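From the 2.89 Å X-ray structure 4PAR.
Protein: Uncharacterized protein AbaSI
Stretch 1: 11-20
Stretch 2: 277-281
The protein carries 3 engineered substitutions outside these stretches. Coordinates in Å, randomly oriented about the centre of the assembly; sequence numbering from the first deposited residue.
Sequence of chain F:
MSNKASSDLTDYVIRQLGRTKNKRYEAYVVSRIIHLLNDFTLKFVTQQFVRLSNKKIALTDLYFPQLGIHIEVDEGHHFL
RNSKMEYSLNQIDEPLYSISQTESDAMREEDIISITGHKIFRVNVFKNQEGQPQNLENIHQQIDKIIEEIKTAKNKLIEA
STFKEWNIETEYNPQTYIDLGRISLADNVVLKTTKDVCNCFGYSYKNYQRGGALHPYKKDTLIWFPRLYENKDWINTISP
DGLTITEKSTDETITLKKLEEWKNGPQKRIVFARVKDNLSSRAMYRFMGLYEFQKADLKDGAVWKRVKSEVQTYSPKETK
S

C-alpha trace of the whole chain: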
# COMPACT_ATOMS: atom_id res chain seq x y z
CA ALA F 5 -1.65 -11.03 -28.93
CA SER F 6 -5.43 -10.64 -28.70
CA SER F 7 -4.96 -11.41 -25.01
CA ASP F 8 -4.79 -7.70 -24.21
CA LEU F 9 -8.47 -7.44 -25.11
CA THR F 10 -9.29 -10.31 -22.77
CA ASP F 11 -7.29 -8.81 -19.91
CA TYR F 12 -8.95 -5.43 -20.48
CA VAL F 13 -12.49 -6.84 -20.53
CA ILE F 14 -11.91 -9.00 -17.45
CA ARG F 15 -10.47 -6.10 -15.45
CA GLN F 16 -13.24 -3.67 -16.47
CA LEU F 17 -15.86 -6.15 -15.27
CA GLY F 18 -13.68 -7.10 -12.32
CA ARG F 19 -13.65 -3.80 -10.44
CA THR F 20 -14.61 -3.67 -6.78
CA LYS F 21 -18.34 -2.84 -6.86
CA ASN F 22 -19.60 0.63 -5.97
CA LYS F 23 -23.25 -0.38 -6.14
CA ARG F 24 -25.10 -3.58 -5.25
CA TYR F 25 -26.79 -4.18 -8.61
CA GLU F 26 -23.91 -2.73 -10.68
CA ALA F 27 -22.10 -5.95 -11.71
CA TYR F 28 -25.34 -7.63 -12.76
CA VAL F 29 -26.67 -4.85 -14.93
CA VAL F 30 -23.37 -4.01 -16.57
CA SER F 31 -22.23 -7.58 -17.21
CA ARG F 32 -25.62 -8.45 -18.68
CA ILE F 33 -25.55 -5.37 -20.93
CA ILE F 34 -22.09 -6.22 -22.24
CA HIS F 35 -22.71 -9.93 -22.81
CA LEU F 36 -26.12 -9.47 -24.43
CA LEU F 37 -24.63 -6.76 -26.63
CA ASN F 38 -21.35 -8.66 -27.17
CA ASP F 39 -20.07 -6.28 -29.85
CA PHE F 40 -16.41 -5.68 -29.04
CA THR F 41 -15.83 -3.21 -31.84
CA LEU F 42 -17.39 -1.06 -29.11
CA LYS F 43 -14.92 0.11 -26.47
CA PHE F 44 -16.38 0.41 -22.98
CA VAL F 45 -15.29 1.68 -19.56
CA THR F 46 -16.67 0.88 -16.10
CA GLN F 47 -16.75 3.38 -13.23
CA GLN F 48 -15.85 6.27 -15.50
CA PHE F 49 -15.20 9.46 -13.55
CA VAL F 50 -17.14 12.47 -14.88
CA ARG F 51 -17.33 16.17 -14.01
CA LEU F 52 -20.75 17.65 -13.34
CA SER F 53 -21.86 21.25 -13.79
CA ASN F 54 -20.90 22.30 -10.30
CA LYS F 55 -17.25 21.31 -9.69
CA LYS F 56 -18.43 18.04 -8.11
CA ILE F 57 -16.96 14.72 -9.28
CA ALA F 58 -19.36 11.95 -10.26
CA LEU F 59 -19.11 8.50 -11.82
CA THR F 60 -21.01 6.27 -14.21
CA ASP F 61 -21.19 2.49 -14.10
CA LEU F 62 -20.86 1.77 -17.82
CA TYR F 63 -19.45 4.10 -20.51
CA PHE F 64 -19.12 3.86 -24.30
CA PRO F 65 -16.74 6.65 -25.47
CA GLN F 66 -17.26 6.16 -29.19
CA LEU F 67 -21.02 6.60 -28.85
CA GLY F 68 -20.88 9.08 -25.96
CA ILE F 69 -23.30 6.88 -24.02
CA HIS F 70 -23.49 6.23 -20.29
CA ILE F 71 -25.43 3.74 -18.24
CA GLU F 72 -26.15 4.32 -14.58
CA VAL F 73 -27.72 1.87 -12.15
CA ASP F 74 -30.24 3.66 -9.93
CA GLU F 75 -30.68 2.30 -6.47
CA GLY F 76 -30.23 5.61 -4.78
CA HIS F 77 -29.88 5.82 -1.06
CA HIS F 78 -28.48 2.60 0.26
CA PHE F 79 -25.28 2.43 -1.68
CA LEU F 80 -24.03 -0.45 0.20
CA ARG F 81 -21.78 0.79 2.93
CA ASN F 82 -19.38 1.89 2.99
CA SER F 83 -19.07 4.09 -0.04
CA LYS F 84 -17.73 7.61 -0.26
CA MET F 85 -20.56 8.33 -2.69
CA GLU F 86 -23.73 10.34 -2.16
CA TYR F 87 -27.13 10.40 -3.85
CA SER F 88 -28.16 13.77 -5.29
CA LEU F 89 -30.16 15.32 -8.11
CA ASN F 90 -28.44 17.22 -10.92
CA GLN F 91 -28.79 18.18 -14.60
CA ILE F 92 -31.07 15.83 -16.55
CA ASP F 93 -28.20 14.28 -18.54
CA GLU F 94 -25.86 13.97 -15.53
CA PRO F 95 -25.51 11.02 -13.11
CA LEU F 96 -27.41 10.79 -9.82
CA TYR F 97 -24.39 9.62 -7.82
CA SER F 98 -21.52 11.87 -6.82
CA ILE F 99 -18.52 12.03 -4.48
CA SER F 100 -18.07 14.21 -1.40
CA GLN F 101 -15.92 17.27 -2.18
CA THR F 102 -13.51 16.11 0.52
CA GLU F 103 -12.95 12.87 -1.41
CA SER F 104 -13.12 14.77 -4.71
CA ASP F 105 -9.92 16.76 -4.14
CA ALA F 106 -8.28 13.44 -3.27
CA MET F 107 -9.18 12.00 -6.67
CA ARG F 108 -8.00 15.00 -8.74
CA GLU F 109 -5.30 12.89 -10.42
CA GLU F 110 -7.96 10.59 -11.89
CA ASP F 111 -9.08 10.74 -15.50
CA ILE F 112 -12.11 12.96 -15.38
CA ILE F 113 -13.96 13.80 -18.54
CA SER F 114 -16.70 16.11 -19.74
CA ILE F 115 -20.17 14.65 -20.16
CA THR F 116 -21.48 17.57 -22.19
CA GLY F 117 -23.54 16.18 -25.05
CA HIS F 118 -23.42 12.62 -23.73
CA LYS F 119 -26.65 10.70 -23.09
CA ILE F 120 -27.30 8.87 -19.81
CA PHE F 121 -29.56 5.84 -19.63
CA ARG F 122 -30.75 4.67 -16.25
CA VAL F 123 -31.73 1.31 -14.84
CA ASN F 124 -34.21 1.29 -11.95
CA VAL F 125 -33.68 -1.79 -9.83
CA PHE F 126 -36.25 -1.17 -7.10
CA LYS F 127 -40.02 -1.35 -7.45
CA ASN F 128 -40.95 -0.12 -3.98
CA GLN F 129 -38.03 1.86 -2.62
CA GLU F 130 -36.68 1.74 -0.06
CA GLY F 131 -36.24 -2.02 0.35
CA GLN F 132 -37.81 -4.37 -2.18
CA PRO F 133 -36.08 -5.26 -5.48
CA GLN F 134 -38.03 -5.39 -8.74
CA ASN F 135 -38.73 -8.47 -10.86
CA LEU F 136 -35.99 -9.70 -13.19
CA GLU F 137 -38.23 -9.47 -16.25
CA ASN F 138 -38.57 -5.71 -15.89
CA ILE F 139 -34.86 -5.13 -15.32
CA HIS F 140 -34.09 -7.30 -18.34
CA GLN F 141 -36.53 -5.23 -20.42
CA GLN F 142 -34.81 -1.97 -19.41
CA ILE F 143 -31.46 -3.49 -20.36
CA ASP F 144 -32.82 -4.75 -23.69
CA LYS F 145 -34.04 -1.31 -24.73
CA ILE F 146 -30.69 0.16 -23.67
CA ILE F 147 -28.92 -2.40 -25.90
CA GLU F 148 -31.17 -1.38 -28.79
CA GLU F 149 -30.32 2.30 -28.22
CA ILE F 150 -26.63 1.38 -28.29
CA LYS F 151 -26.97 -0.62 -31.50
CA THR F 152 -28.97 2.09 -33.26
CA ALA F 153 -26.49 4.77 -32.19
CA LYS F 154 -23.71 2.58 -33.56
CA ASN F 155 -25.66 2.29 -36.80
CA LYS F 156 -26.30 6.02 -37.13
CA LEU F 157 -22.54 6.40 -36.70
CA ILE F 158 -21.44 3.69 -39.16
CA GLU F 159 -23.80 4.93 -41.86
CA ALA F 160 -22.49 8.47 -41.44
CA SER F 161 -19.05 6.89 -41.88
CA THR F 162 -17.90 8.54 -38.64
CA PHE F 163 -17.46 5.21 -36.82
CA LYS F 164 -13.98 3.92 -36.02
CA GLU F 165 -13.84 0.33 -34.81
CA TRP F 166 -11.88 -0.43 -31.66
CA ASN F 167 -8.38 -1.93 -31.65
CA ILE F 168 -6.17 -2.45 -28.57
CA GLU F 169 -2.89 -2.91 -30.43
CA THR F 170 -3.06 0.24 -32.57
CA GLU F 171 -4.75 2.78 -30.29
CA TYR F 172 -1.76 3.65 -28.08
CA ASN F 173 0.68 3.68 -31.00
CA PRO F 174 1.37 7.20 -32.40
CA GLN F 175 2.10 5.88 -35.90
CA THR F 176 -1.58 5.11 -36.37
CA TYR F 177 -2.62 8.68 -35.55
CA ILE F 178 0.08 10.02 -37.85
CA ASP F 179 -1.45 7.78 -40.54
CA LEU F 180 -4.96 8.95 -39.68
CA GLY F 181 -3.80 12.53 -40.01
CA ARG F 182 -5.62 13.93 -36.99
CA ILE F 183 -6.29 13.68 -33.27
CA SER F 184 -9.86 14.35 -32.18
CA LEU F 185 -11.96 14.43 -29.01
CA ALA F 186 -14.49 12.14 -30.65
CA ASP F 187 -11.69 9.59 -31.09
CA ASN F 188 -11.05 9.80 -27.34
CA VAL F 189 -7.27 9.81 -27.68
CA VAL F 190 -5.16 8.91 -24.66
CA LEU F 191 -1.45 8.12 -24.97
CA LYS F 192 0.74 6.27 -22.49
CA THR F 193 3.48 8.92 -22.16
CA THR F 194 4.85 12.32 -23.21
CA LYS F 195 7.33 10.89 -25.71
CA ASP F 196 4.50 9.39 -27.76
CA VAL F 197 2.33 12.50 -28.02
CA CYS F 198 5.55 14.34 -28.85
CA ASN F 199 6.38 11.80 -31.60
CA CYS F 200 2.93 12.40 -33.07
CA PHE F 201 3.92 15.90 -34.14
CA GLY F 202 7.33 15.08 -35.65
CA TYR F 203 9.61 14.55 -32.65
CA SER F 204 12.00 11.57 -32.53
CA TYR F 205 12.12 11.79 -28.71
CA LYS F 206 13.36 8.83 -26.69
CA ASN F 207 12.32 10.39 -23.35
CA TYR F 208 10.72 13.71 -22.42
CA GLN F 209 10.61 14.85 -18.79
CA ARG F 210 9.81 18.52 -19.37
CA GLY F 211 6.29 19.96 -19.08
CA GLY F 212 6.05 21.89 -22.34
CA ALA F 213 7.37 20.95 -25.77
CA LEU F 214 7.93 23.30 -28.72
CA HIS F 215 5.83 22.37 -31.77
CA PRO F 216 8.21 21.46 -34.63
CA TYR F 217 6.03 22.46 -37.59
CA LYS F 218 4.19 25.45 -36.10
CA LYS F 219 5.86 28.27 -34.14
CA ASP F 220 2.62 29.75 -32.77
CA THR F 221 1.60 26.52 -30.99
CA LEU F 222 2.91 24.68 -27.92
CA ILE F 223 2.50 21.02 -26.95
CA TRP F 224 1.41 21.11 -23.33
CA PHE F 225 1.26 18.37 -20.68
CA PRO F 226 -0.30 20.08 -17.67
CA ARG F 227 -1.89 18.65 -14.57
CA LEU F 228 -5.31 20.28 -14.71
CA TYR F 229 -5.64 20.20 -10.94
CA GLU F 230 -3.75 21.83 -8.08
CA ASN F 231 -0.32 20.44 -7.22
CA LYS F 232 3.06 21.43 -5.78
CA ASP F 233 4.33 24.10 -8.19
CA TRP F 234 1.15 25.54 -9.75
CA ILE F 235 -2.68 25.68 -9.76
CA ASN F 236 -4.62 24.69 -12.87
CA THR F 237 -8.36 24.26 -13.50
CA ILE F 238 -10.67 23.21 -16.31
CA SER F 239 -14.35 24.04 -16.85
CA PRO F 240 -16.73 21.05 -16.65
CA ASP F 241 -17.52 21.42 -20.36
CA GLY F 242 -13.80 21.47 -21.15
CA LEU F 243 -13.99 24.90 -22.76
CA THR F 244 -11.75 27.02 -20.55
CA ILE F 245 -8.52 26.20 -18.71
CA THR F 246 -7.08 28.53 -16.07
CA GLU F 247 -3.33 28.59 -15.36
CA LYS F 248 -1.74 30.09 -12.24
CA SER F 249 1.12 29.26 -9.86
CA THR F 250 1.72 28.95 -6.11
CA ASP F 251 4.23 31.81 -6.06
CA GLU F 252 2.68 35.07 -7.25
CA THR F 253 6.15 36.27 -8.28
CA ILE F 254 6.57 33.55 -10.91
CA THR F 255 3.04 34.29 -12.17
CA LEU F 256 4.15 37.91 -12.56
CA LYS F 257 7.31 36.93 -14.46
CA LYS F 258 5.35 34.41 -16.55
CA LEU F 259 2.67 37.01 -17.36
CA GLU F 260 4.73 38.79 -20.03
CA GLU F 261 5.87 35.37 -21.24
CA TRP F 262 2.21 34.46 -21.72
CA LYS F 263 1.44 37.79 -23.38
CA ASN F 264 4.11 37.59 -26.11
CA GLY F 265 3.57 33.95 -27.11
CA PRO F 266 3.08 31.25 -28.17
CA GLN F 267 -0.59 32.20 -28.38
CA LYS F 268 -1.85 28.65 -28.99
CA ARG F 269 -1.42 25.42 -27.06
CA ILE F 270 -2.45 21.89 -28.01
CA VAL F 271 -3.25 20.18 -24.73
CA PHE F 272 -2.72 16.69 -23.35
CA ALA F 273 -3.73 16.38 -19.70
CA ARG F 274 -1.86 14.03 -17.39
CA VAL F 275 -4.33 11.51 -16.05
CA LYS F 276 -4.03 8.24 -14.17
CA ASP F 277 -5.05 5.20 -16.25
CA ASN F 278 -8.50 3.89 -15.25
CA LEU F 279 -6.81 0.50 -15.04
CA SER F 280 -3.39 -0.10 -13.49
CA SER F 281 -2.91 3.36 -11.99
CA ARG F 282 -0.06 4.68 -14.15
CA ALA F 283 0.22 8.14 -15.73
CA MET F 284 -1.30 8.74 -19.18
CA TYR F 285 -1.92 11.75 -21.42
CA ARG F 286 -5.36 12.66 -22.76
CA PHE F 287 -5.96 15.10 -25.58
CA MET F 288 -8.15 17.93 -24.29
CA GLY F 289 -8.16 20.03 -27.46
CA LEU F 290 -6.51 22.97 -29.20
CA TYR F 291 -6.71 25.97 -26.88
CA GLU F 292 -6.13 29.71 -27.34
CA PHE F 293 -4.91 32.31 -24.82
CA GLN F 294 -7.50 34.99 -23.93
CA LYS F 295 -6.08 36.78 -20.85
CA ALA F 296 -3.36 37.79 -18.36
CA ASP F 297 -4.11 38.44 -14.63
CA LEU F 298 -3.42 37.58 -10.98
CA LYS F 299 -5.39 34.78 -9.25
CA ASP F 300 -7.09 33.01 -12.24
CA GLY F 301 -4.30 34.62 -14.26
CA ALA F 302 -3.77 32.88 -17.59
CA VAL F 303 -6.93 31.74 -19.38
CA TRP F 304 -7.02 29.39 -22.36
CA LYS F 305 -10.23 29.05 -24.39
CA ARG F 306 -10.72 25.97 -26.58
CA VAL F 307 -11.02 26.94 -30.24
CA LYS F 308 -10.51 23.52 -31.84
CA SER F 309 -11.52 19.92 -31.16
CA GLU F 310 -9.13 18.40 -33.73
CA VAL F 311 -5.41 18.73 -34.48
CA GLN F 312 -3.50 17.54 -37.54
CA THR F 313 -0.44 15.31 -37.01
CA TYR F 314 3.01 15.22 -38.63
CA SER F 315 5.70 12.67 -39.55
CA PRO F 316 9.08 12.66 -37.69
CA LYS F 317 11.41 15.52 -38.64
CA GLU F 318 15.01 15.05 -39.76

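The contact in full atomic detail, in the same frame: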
# COMPACT_ATOMS: atom_id res chain seq x y z
N ASP F 11 -7.70 -9.39 -21.18
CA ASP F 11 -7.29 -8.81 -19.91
C ASP F 11 -8.10 -7.54 -19.61
O ASP F 11 -8.62 -7.37 -18.51
CB ASP F 11 -5.79 -8.50 -19.91
CG ASP F 11 -5.27 -8.16 -18.52
OD1 ASP F 11 -5.20 -9.07 -17.66
OD2 ASP F 11 -4.92 -6.98 -18.29
N TYR F 12 -8.21 -6.68 -20.61
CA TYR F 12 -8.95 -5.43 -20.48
C TYR F 12 -10.41 -5.67 -20.07
O TYR F 12 -10.89 -5.10 -19.08
CB TYR F 12 -8.90 -4.64 -21.79
CG TYR F 12 -9.67 -3.34 -21.77
CD1 TYR F 12 -9.11 -2.18 -21.26
CD2 TYR F 12 -10.97 -3.27 -22.27
CE1 TYR F 12 -9.82 -0.99 -21.24
CE2 TYR F 12 -11.68 -2.09 -22.25
CZ TYR F 12 -11.10 -0.96 -21.73
OH TYR F 12 -11.81 0.22 -21.72
N VAL F 13 -11.10 -6.52 -20.82
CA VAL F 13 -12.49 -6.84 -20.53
C VAL F 13 -12.67 -7.43 -19.13
O VAL F 13 -13.56 -7.02 -18.39
CB VAL F 13 -13.07 -7.84 -21.55
CG1 VAL F 13 -14.52 -8.15 -21.21
CG2 VAL F 13 -12.98 -7.28 -22.95
N ILE F 14 -11.82 -8.39 -18.77
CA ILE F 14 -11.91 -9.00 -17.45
C ILE F 14 -11.75 -7.96 -16.34
O ILE F 14 -12.53 -7.93 -15.39
CB ILE F 14 -10.87 -10.11 -17.25
CG1 ILE F 14 -11.18 -11.28 -18.17
CG2 ILE F 14 -10.85 -10.59 -15.83
CD1 ILE F 14 -12.63 -11.65 -18.18
N ARG F 15 -10.74 -7.10 -16.48
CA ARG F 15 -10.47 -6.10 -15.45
C ARG F 15 -11.54 -5.01 -15.38
O ARG F 15 -11.79 -4.47 -14.30
CB ARG F 15 -9.10 -5.47 -15.67
CG ARG F 15 -7.96 -6.46 -15.54
CD ARG F 15 -6.62 -5.79 -15.66
NE ARG F 15 -6.32 -4.98 -14.49
CZ ARG F 15 -5.19 -4.30 -14.32
NH1 ARG F 15 -4.26 -4.33 -15.26
NH2 ARG F 15 -5.00 -3.58 -13.22
N GLN F 16 -12.18 -4.67 -16.50
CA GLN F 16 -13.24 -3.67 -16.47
C GLN F 16 -14.47 -4.21 -15.75
O GLN F 16 -15.18 -3.46 -15.07
CB GLN F 16 -13.63 -3.21 -17.88
CG GLN F 16 -12.56 -2.40 -18.62
CD GLN F 16 -12.35 -1.00 -18.06
OE1 GLN F 16 -13.25 -0.40 -17.48
NE2 GLN F 16 -11.14 -0.48 -18.23
N LEU F 17 -14.72 -5.50 -15.90
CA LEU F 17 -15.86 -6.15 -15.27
C LEU F 17 -15.47 -6.76 -13.93
O LEU F 17 -16.28 -7.39 -13.25
CB LEU F 17 -16.46 -7.21 -16.19
CG LEU F 17 -16.92 -6.66 -17.54
CD1 LEU F 17 -17.43 -7.75 -18.44
CD2 LEU F 17 -17.98 -5.60 -17.35
N GLY F 18 -14.20 -6.57 -13.56
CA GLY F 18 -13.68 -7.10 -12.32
C GLY F 18 -13.39 -6.07 -11.24
O GLY F 18 -12.70 -6.37 -10.27
N ARG F 19 -13.90 -4.85 -11.41
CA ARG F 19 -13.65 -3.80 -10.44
C ARG F 19 -14.43 -4.06 -9.16
O ARG F 19 -15.50 -4.66 -9.20
CB ARG F 19 -14.04 -2.42 -10.99
CG ARG F 19 -13.18 -1.90 -12.11
CD ARG F 19 -13.62 -0.50 -12.46
NE ARG F 19 -13.23 -0.10 -13.81
CZ ARG F 19 -12.05 0.41 -14.12
NH1 ARG F 19 -11.13 0.56 -13.17
NH2 ARG F 19 -11.77 0.75 -15.37
N THR F 20 -13.89 -3.59 -8.04
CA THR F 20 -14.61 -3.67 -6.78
C THR F 20 -15.88 -2.81 -6.89
O THR F 20 -15.83 -1.64 -7.25
CB THR F 20 -13.73 -3.22 -5.58
OG1 THR F 20 -14.54 -3.09 -4.41
CG2 THR F 20 -13.03 -1.91 -5.87
N ASP F 277 -4.31 6.18 -15.45
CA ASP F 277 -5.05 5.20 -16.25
C ASP F 277 -6.16 4.56 -15.42
O ASP F 277 -5.93 4.18 -14.27
CB ASP F 277 -4.11 4.14 -16.81
CG ASP F 277 -4.79 3.20 -17.80
OD1 ASP F 277 -5.85 3.57 -18.34
OD2 ASP F 277 -4.25 2.10 -18.05
N ASN F 278 -7.36 4.44 -15.99
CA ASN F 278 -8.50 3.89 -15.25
C ASN F 278 -8.21 2.47 -14.76
O ASN F 278 -8.73 2.03 -13.74
CB ASN F 278 -9.78 3.92 -16.11
CG ASN F 278 -9.71 3.00 -17.32
OD1 ASN F 278 -9.62 1.78 -17.18
ND2 ASN F 278 -9.81 3.58 -18.51
N LEU F 279 -7.37 1.76 -15.51
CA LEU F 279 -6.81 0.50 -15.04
C LEU F 279 -5.33 0.67 -14.76
O LEU F 279 -4.64 1.42 -15.46
CB LEU F 279 -7.02 -0.61 -16.06
CG LEU F 279 -8.43 -1.18 -16.21
CD1 LEU F 279 -8.47 -2.14 -17.39
CD2 LEU F 279 -8.86 -1.89 -14.93
N SER F 280 -4.83 -0.01 -13.74
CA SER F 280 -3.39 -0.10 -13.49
C SER F 280 -2.69 1.24 -13.22
O SER F 280 -1.48 1.34 -13.45
CB SER F 280 -2.69 -0.80 -14.66
OG SER F 280 -2.99 -2.18 -14.69
N SER F 281 -3.44 2.25 -12.80
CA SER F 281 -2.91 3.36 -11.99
C SER F 281 -1.54 3.93 -12.40
O SER F 281 -0.72 4.24 -11.54
CB SER F 281 -2.85 2.93 -10.53
OG SER F 281 -2.42 3.99 -9.70

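The most unusual feature of this contact is that Asn278 is held by two donor side chains at once, through two different acceptors. Arg19 NH1 donates to the backbone carbonyl, Asn278 O, at 2.9 Å. Arg19 NH2 donates to the side-chain oxygen, Asn278 OD1, at 3.0 Å. Gln16 NE2 donates to that same Asn278 OD1 at 2.9 Å. One guanidinium therefore reads both the main chain and the side chain of a single residue, and one amide oxygen accepts from two residues.

The bond to the carbonyl is the straightest of the set, with an N-H...acceptor angle of 167°. The two bonds to Asn278 OD1 are more bent, at 145° from Arg19 and 150° from Gln16. Gln16 NE2 and Arg19 NH2 both bond Asn278 OD1 and lie 3.2 Å apart; both are donors and no bond joins them. The link within the first stretch is different: Arg19 NH2 donates to Gln16 OE1 at 2.8 Å. Arg19 NH2 thus serves Gln16 OE1 and Asn278 OD1 together. Gln16 OE1 and Arg19 NE also have hydrogen-bond partners elsewhere in the structure.

Asn278 has a chi1 of 66°, the p rotamer, and its CA-to-CB bond points toward the first stretch. Gln16 is on the helix, while Arg19 follows in the loop after it. Their side chains meet at Asn278 although their backbones are in different conformations. The CA-to-CB bond of Gln16 points sideways, and the end of its side chain comes nearer to the second stretch. That of Arg19 points toward it.

Leu279 supplies the apolar part of the contact. It has the largest area covered by the other stretch, 108 Å² of the 350 Å² buried on both sides together. Leu279 CD1 lies 3.9 Å from Tyr12 CD1, in an oblique position relative to the ring. Leu279 CD2 packs 3.7 Å from Arg15 CB, on the aliphatic part of that side chain. Leu279 CD2 also sits over one face of the Arg19 guanidinium, 3.8 Å from Arg19 NH1. The guanidinium meets Asn278 O at its edge, near its plane. Leu279 CD1 is 3.3 Å from Gln16 NE2, a close approach but not a polar one.

Arg15 repeats this division between face and edge. Leu279 CB lies over one face of its guanidinium, and Ser280 OG is at the edge, near its plane. Arg15 NH1 donates to Ser280 OG at 2.6 Å, with an angle of 135°. Arg15 NH2 makes a weak bond to the same Ser280 OG at 2.9 Å, with an angle of 125°. The hydroxyl oxygen is thus gripped by both terminal nitrogens, and neither bond is straight.

The second stretch has no regular helix or strand, and these five bonds to it all come from side chains of the first.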